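Local structure of GTP cyclohydrolase 1 type 2 homolog (Escherichia coli, Escherichia coli O157:H7, 1NMO) at residues A[110-115]-A[168-173]; A[122-127]-A[185-190]; A[177-182]-A[197-202]. The protein binds two iron ions per subunit in a dinuclear site within a ring-shaped hexamer, and may take part in degrading radiation-damaged nucleotides. All blocks are in the same frame, centred on the assembly; numbering follows the deposited sequence.

Following the chain from the N terminus, helix 108-116 opens interaction 1, and the corner after strand 118-123 opens interaction 2. Interaction 1 closes first, when residues 168-173 return along strand 165-170 after 52 intervening residues, many of them in strands and helices. Helix 179-185 then opens interaction 3 while interaction 2 is still waiting for its second half, which arrives with residues 185-190. Residues 197-202 close interaction 3 last. Interaction 2 therefore crosses both others, whereas interactions 1 and 3 follow in series. Together they join helix 108-116, the edge of the six-stranded sheet and two successive crossover helices; A169 CB touches I124 CD1, linking interactions 1 and 2.

Interaction 1 of 3, residues A[110-115]-A[168-173]; sequences AQLAAL and VAWCTG
Helix 108-116 packs on the six-stranded mixed sheet through A113 and L112, which meet W170 of strand 165-170 and T172 in the loop that follows. W170 holds its CG between its backbone N and carbonyl carbon (chi1 62°), and the indole reaches across to the helix. A113 CB lies 3.6 Å from W170 CZ2, an oblique approach to the benzo ring; a methyl suits this place because helix and indole come so close. At the pyrrole end L112 CD1 is 4.2 Å from W170 CD1, the two side chains lying alongside and running in opposite directions. Further along, L112 CG rests 4.1 Å from T172 CG2. The indole is also tethered, since W170 NE1 donates to N109 O, and N109 OD1 accepts a hydrogen bond from T172 N.

Threonine serves two surroundings at once. Its methyl faces the leucine, while T172 OG1 is hydrogen-bonded to E219 OE2. E219 is a ligand of both iron ions, so T172 is a second-shell residue, consistent with a part in orienting the shared carboxylate. The arrangement is a helix-on-sheet layer whose strand runs out, at its C-terminal end, into the dinuclear metal site of this NIF3-family protein.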
loop_
_atom_site.group_PDB
_atom_site.type_symbol
_atom_site.label_atom_id
_atom_site.label_comp_id
_atom_site.label_asym_id
_atom_site.label_seq_id
_atom_site.Cartn_x
_atom_site.Cartn_y
_atom_site.Cartn_z
ATOM N N ALA A 110 -38.440 1.506 -6.001
ATOM C CA ALA A 110 -39.037 0.233 -5.613
ATOM C C ALA A 110 -38.104 -0.928 -5.660
ATOM O O ALA A 110 -38.273 -1.854 -4.867
ATOM C CB ALA A 110 -40.265 -0.067 -6.463
ATOM N N GLN A 111 -37.112 -0.884 -6.573
ATOM C CA GLN A 111 -36.130 -1.950 -6.740
ATOM C C GLN A 111 -35.121 -1.915 -5.619
ATOM O O GLN A 111 -34.627 -2.967 -5.120
ATOM C CB GLN A 111 -35.409 -1.818 -8.065
ATOM C CG GLN A 111 -36.354 -1.790 -9.192
ATOM C CD GLN A 111 -36.786 -3.187 -9.574
ATOM O OE1 GLN A 111 -36.004 -4.116 -9.441
ATOM N NE2 GLN A 111 -38.004 -3.329 -10.119
ATOM N N LEU A 112 -34.808 -0.719 -5.174
ATOM C CA LEU A 112 -33.904 -0.682 -4.049
ATOM C C LEU A 112 -34.726 -1.349 -2.922
ATOM O O LEU A 112 -34.234 -2.220 -2.219
ATOM C CB LEU A 112 -33.565 0.762 -3.677
ATOM C CG LEU A 112 -32.187 1.149 -3.119
ATOM C CD1 LEU A 112 -32.410 2.044 -1.967
ATOM C CD2 LEU A 112 -31.353 0.035 -2.793
ATOM N N ALA A 113 -35.974 -0.935 -2.686
ATOM C CA ALA A 113 -36.714 -1.621 -1.597
ATOM C C ALA A 113 -36.593 -3.133 -1.692
ATOM O O ALA A 113 -36.311 -3.841 -0.687
ATOM C CB ALA A 113 -38.162 -1.250 -1.643
ATOM N N ALA A 114 -36.778 -3.658 -2.892
ATOM C CA ALA A 114 -36.760 -5.127 -3.098
ATOM C C ALA A 114 -35.375 -5.631 -2.816
ATOM O O ALA A 114 -35.180 -6.630 -2.093
ATOM C CB ALA A 114 -37.149 -5.467 -4.556
ATOM N N LEU A 115 -34.382 -4.952 -3.396
ATOM C CA LEU A 115 -33.011 -5.411 -3.158
ATOM C C LEU A 115 -32.622 -5.444 -1.661
ATOM O O LEU A 115 -31.809 -6.275 -1.253
ATOM C CB LEU A 115 -32.035 -4.504 -3.897
ATOM C CG LEU A 115 -30.602 -5.029 -3.851
ATOM C CD1 LEU A 115 -30.534 -6.470 -4.319
ATOM C CD2 LEU A 115 -29.730 -4.185 -4.801
ATOM N N VAL A 168 -38.099 2.677 7.738
ATOM C CA VAL A 168 -37.109 3.355 6.898
ATOM C C VAL A 168 -37.725 4.242 5.796
ATOM O O VAL A 168 -38.915 4.078 5.453
ATOM C CB VAL A 168 -36.315 2.243 6.211
ATOM C CG1 VAL A 168 -35.350 2.817 5.254
ATOM C CG2 VAL A 168 -35.588 1.449 7.258
ATOM N N ALA A 169 -37.003 5.242 5.280
ATOM C CA ALA A 169 -37.612 5.927 4.121
ATOM C C ALA A 169 -36.384 6.083 3.211
ATOM O O ALA A 169 -35.257 5.931 3.684
ATOM C CB ALA A 169 -38.256 7.273 4.479
ATOM N N TRP A 170 -36.541 6.394 1.932
ATOM C CA TRP A 170 -35.362 6.443 1.117
ATOM C C TRP A 170 -35.660 7.186 -0.130
ATOM O O TRP A 170 -36.838 7.393 -0.437
ATOM C CB TRP A 170 -34.957 5.018 0.773
ATOM C CG TRP A 170 -35.963 4.219 -0.041
ATOM C CD1 TRP A 170 -36.015 4.086 -1.390
ATOM C CD2 TRP A 170 -37.094 3.469 0.474
ATOM N NE1 TRP A 170 -37.102 3.310 -1.762
ATOM C CE2 TRP A 170 -37.775 2.916 -0.642
ATOM C CE3 TRP A 170 -37.595 3.217 1.780
ATOM C CZ2 TRP A 170 -38.926 2.114 -0.500
ATOM C CZ3 TRP A 170 -38.758 2.418 1.935
ATOM C CH2 TRP A 170 -39.399 1.884 0.804
ATOM N N CYS A 171 -34.621 7.603 -0.847
ATOM C CA CYS A 171 -34.811 8.245 -2.156
ATOM C C CYS A 171 -33.516 7.893 -2.846
ATOM O O CYS A 171 -32.501 8.231 -2.304
ATOM C CB CYS A 171 -34.941 9.783 -2.080
ATOM S SG CYS A 171 -35.179 10.488 -3.769
ATOM N N THR A 172 -33.517 7.208 -3.994
ATOM C CA THR A 172 -32.255 6.896 -4.605
ATOM C C THR A 172 -31.550 8.181 -5.232
ATOM O O THR A 172 -32.166 9.200 -5.461
ATOM C CB THR A 172 -32.421 5.884 -5.756
ATOM O OG1 THR A 172 -33.135 6.548 -6.812
ATOM C CG2 THR A 172 -33.100 4.550 -5.292
ATOM N N GLY A 173 -30.239 8.135 -5.461
ATOM C CA GLY A 173 -29.607 9.271 -6.102
ATOM C C GLY A 173 -29.271 10.413 -5.208
ATOM O O GLY A 173 -28.824 10.207 -4.072
#

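Interaction 2 of 3, residues A[122-127]-A[185-190]; sequences GEIEPL and FGVDAF
I124 reaches over the ring of F185 from a classic beta bulge, in which I124 and E125 both face a single residue at the start of strand 128-137. The chain turns a corner here, and the isoleucine is aimed at the C-terminal end of helix 179-185, the helix of a beta-alpha-beta crossover between strands 165-170 and 189-192.

From CB, which points toward the helix end, the side chain forks. The short branch, I124 CG2, lies 3.9 Å from F185 CB and also touches the ring near CD1. On the long branch, I124 CG1 stands over the ring face, 3.8 Å from the F185 centroid and 18° off the ring normal, a CH-pi contact. The chain then continues extended (chi2 -176°), which carries the tip outward past the rim beside CG and CD2: I124 CD1 is 3.6 Å from F185 CG. The same methyl is 4.4 Å from V187 CG1, a looser apolar touch, and packs on A169 of strand 165-170. A branched aliphatic suits the spot because both arms can lie against one side of the phenylalanine, CG1 over the ring face and CG2 against CB. Phenylalanine offers a broad flat surface in return, and its ring also meets that of W130, the planes inclined at about 40°.

G186 separates F185 from V187 in the chain. It ends the helix at a positive phi, where a beta carbon would collide with F185 O, so glycine fits the turn that brings V187 round to the tip of the isoleucine. The bulge is anchored on its polar side too, for E125 OE2 is hydrogen-bonded to S181 OG in the same helix.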
loop_
_atom_site.group_PDB
_atom_site.type_symbol
_atom_site.label_atom_id
_atom_site.label_comp_id
_atom_site.label_asym_id
_atom_site.label_seq_id
_atom_site.Cartn_x
_atom_site.Cartn_y
_atom_site.Cartn_z
ATOM N N GLY A 122 -46.061 2.941 2.039
ATOM C CA GLY A 122 -46.669 4.202 1.637
ATOM C C GLY A 122 -45.620 5.181 1.068
ATOM O O GLY A 122 -44.519 4.810 0.624
ATOM N N GLU A 123 -45.962 6.458 1.026
ATOM C CA GLU A 123 -44.995 7.420 0.565
ATOM C C GLU A 123 -45.172 8.630 1.433
ATOM O O GLU A 123 -46.252 8.901 1.956
ATOM C CB GLU A 123 -45.098 7.709 -0.941
ATOM C CG GLU A 123 -46.112 8.667 -1.439
ATOM C CD GLU A 123 -45.653 9.314 -2.756
ATOM O OE1 GLU A 123 -45.237 8.611 -3.705
ATOM O OE2 GLU A 123 -45.704 10.563 -2.863
ATOM N N ILE A 124 -44.073 9.281 1.714
ATOM C CA ILE A 124 -44.070 10.462 2.540
ATOM C C ILE A 124 -44.268 11.678 1.605
ATOM O O ILE A 124 -44.917 12.663 1.955
ATOM C CB ILE A 124 -42.675 10.570 3.238
ATOM C CG1 ILE A 124 -42.426 9.372 4.151
ATOM C CG2 ILE A 124 -42.577 11.854 4.015
ATOM C CD1 ILE A 124 -41.106 9.501 4.936
ATOM N N GLU A 125 -43.679 11.607 0.422
ATOM C CA GLU A 125 -43.732 12.664 -0.584
ATOM C C GLU A 125 -43.494 11.930 -1.893
ATOM O O GLU A 125 -43.032 10.777 -1.917
ATOM C CB GLU A 125 -42.563 13.588 -0.427
ATOM C CG GLU A 125 -42.783 14.653 0.574
ATOM C CD GLU A 125 -41.462 15.433 0.810
ATOM O OE1 GLU A 125 -40.758 15.707 -0.170
ATOM O OE2 GLU A 125 -41.140 15.791 1.960
ATOM N N PRO A 126 -43.753 12.589 -3.020
ATOM C CA PRO A 126 -43.561 11.962 -4.320
ATOM C C PRO A 126 -42.296 11.050 -4.554
ATOM O O PRO A 126 -42.389 9.838 -4.999
ATOM C CB PRO A 126 -43.653 13.193 -5.269
ATOM C CG PRO A 126 -44.795 13.971 -4.677
ATOM C CD PRO A 126 -44.293 13.955 -3.166
ATOM N N LEU A 127 -41.104 11.542 -4.293
ATOM C CA LEU A 127 -40.013 10.607 -4.565
ATOM C C LEU A 127 -39.433 9.967 -3.313
ATOM O O LEU A 127 -38.250 9.539 -3.327
ATOM C CB LEU A 127 -38.891 11.379 -5.234
ATOM C CG LEU A 127 -39.298 11.960 -6.604
ATOM C CD1 LEU A 127 -38.381 13.150 -6.931
ATOM C CD2 LEU A 127 -39.175 10.821 -7.707
ATOM N N PHE A 185 -41.775 12.885 9.375
ATOM C CA PHE A 185 -42.692 11.764 9.208
ATOM C C PHE A 185 -42.536 10.721 10.312
ATOM O O PHE A 185 -43.543 10.227 10.863
ATOM C CB PHE A 185 -42.479 11.129 7.848
ATOM C CG PHE A 185 -43.467 10.059 7.537
ATOM C CD1 PHE A 185 -44.730 10.389 7.044
ATOM C CD2 PHE A 185 -43.168 8.748 7.821
ATOM C CE1 PHE A 185 -45.700 9.409 6.848
ATOM C CE2 PHE A 185 -44.095 7.753 7.643
ATOM C CZ PHE A 185 -45.381 8.072 7.155
ATOM N N GLY A 186 -41.277 10.412 10.659
ATOM C CA GLY A 186 -40.951 9.454 11.711
ATOM C C GLY A 186 -40.358 8.180 11.134
ATOM O O GLY A 186 -41.071 7.252 10.690
ATOM N N VAL A 187 -39.044 8.088 11.082
ATOM C CA VAL A 187 -38.481 6.839 10.590
ATOM C C VAL A 187 -37.277 6.540 11.478
ATOM O O VAL A 187 -36.863 7.409 12.222
ATOM C CB VAL A 187 -38.017 6.999 9.147
ATOM C CG1 VAL A 187 -39.233 7.258 8.237
ATOM C CG2 VAL A 187 -36.984 8.224 9.071
ATOM N N ASP A 188 -36.706 5.337 11.408
ATOM C CA ASP A 188 -35.524 5.091 12.219
ATOM C C ASP A 188 -34.311 5.327 11.275
ATOM O O ASP A 188 -33.210 5.707 11.723
ATOM C CB ASP A 188 -35.447 3.626 12.680
ATOM C CG ASP A 188 -36.694 3.143 13.394
ATOM O OD1 ASP A 188 -37.308 3.944 14.118
ATOM O OD2 ASP A 188 -37.039 1.944 13.265
ATOM N N ALA A 189 -34.484 5.093 9.973
ATOM C CA ALA A 189 -33.342 5.294 9.069
ATOM C C ALA A 189 -33.784 5.921 7.749
ATOM O O ALA A 189 -34.979 5.779 7.350
ATOM C CB ALA A 189 -32.667 3.996 8.837
ATOM N N PHE A 190 -32.865 6.658 7.110
ATOM C CA PHE A 190 -33.132 7.300 5.777
ATOM C C PHE A 190 -31.950 6.907 4.957
ATOM O O PHE A 190 -30.803 7.023 5.426
ATOM C CB PHE A 190 -33.225 8.843 5.849
ATOM C CG PHE A 190 -33.406 9.495 4.508
ATOM C CD1 PHE A 190 -34.548 9.269 3.743
ATOM C CD2 PHE A 190 -32.416 10.363 3.987
ATOM C CE1 PHE A 190 -34.740 9.891 2.471
ATOM C CE2 PHE A 190 -32.584 10.982 2.752
ATOM C CZ PHE A 190 -33.770 10.746 1.968
#

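Interaction 3 of 3, residues A[177-182]-A[197-202]; sequences SFIDSA and EQTIHS
D180 and S202 adopt matching first torsions: in each the outer atom lies anti to the carbonyl carbon, beside the backbone N (chi1 -71° for D180 CG, -63° for S202 OG). These settings bring the two polar groups together between helices 179-185 and 197-205, which belong to successive beta-alpha-beta units. S202 OG donates to D180 OD1 at 2.8 Å, meeting the oxygen on its syn side and 19° out of the carboxylate plane. Serine suits the site because it is small enough for a close helix pair and still carries a donor. Beside the bond, I179 supplies apolar cover: its CG2 is 3.7 Å from S202 CB, and CD1 is 4.2 Å from T199 CG2. The threonine turns its hydroxyl elsewhere, T199 OG1 being hydrogen-bonded to S196 N.

On helix 197-205, H201 NE2 donates to E197 OE2 at 2.7 Å. The oxygen lies in the imidazole plane, but the donor stands above the carboxylate plane. E197 OE2 is also hydrogen-bonded to T43 OG1 of a neighbouring subunit. The polar link between the helices is a directional hydrogen bond, not a salt bridge, beside the apolar packing of I179, and would probably be stronger with the aspartate ionised.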
loop_
_atom_site.group_PDB
_atom_site.type_symbol
_atom_site.label_atom_id
_atom_site.label_comp_id
_atom_site.label_asym_id
_atom_site.label_seq_id
_atom_site.Cartn_x
_atom_site.Cartn_y
_atom_site.Cartn_z
ATOM N N SER A 177 -31.546 15.743 0.409
ATOM C CA SER A 177 -32.234 16.890 0.995
ATOM C C SER A 177 -33.602 16.514 1.553
ATOM O O SER A 177 -34.274 17.341 2.207
ATOM C CB SER A 177 -32.307 18.041 -0.041
ATOM O OG SER A 177 -33.180 17.701 -1.092
ATOM N N PHE A 178 -33.993 15.246 1.355
ATOM C CA PHE A 178 -35.306 14.796 1.811
ATOM C C PHE A 178 -35.198 14.248 3.210
ATOM O O PHE A 178 -36.168 13.799 3.796
ATOM C CB PHE A 178 -35.821 13.704 0.876
ATOM C CG PHE A 178 -36.349 14.231 -0.427
ATOM C CD1 PHE A 178 -37.426 15.150 -0.434
ATOM C CD2 PHE A 178 -35.832 13.775 -1.650
ATOM C CE1 PHE A 178 -37.973 15.597 -1.632
ATOM C CE2 PHE A 178 -36.368 14.212 -2.862
ATOM C CZ PHE A 178 -37.419 15.105 -2.888
ATOM N N ILE A 179 -33.997 14.257 3.764
ATOM C CA ILE A 179 -33.887 13.735 5.080
ATOM C C ILE A 179 -34.737 14.410 6.167
ATOM O O ILE A 179 -35.242 13.722 7.096
ATOM C CB ILE A 179 -32.418 13.708 5.531
ATOM C CG1 ILE A 179 -32.339 12.986 6.887
ATOM C CG2 ILE A 179 -31.822 15.150 5.631
ATOM C CD1 ILE A 179 -30.851 12.546 7.321
ATOM N N ASP A 180 -34.929 15.731 6.092
ATOM C CA ASP A 180 -35.673 16.376 7.162
ATOM C C ASP A 180 -37.138 16.009 7.069
ATOM O O ASP A 180 -37.772 15.684 8.089
ATOM C CB ASP A 180 -35.550 17.865 7.111
ATOM C CG ASP A 180 -34.172 18.360 7.497
ATOM O OD1 ASP A 180 -33.387 17.635 8.178
ATOM O OD2 ASP A 180 -33.906 19.527 7.092
ATOM N N SER A 181 -37.678 16.037 5.856
ATOM C CA SER A 181 -39.048 15.692 5.751
ATOM C C SER A 181 -39.243 14.217 6.205
ATOM O O SER A 181 -40.302 13.882 6.733
ATOM C CB SER A 181 -39.524 15.948 4.332
ATOM O OG SER A 181 -39.792 14.710 3.757
ATOM N N ALA A 182 -38.261 13.329 6.040
ATOM C CA ALA A 182 -38.473 11.949 6.528
ATOM C C ALA A 182 -38.429 11.963 8.013
ATOM O O ALA A 182 -39.155 11.256 8.625
ATOM C CB ALA A 182 -37.420 11.001 6.015
ATOM N N GLU A 197 -22.950 18.449 3.295
ATOM C CA GLU A 197 -22.489 18.858 4.633
ATOM C C GLU A 197 -23.674 18.904 5.618
ATOM O O GLU A 197 -23.616 18.400 6.732
ATOM C CB GLU A 197 -21.811 20.255 4.494
ATOM C CG GLU A 197 -21.035 20.852 5.720
ATOM C CD GLU A 197 -21.970 21.425 6.771
ATOM O OE1 GLU A 197 -23.069 21.838 6.326
ATOM O OE2 GLU A 197 -21.623 21.451 8.001
ATOM N N GLN A 198 -24.792 19.450 5.192
ATOM C CA GLN A 198 -25.861 19.620 6.150
ATOM C C GLN A 198 -26.590 18.362 6.584
ATOM O O GLN A 198 -27.155 18.334 7.675
ATOM C CB GLN A 198 -26.832 20.620 5.570
ATOM C CG GLN A 198 -27.495 20.077 4.330
ATOM C CD GLN A 198 -28.113 21.191 3.556
ATOM O OE1 GLN A 198 -29.116 21.838 4.033
ATOM N NE2 GLN A 198 -27.521 21.491 2.365
ATOM N N THR A 199 -26.628 17.368 5.682
ATOM C CA THR A 199 -27.265 16.064 5.890
ATOM C C THR A 199 -26.829 15.430 7.225
ATOM O O THR A 199 -27.646 14.848 7.974
ATOM C CB THR A 199 -26.849 15.053 4.786
ATOM O OG1 THR A 199 -26.830 15.674 3.480
ATOM C CG2 THR A 199 -27.835 13.876 4.783
ATOM N N ILE A 200 -25.524 15.467 7.505
ATOM C CA ILE A 200 -24.984 14.919 8.761
ATOM C C ILE A 200 -25.578 15.544 10.064
ATOM O O ILE A 200 -25.793 14.861 11.077
ATOM C CB ILE A 200 -23.414 15.100 8.781
ATOM C CG1 ILE A 200 -22.801 14.315 7.630
ATOM C CG2 ILE A 200 -22.850 14.561 10.071
ATOM C CD1 ILE A 200 -23.156 12.864 7.705
ATOM N N HIS A 201 -25.818 16.842 10.058
ATOM C CA HIS A 201 -26.400 17.461 11.273
ATOM C C HIS A 201 -27.869 17.024 11.372
ATOM O O HIS A 201 -28.479 16.938 12.479
ATOM C CB HIS A 201 -26.318 19.011 11.173
ATOM C CG HIS A 201 -24.947 19.516 10.839
ATOM N ND1 HIS A 201 -23.832 19.146 11.565
ATOM C CD2 HIS A 201 -24.488 20.266 9.805
ATOM C CE1 HIS A 201 -22.742 19.646 10.991
ATOM N NE2 HIS A 201 -23.115 20.326 9.920
ATOM N N SER A 202 -28.485 16.806 10.219
ATOM C CA SER A 202 -29.880 16.350 10.281
ATOM C C SER A 202 -29.959 14.963 10.886
ATOM O O SER A 202 -30.810 14.722 11.721
ATOM C CB SER A 202 -30.517 16.324 8.893
ATOM O OG SER A 202 -30.566 17.638 8.350
#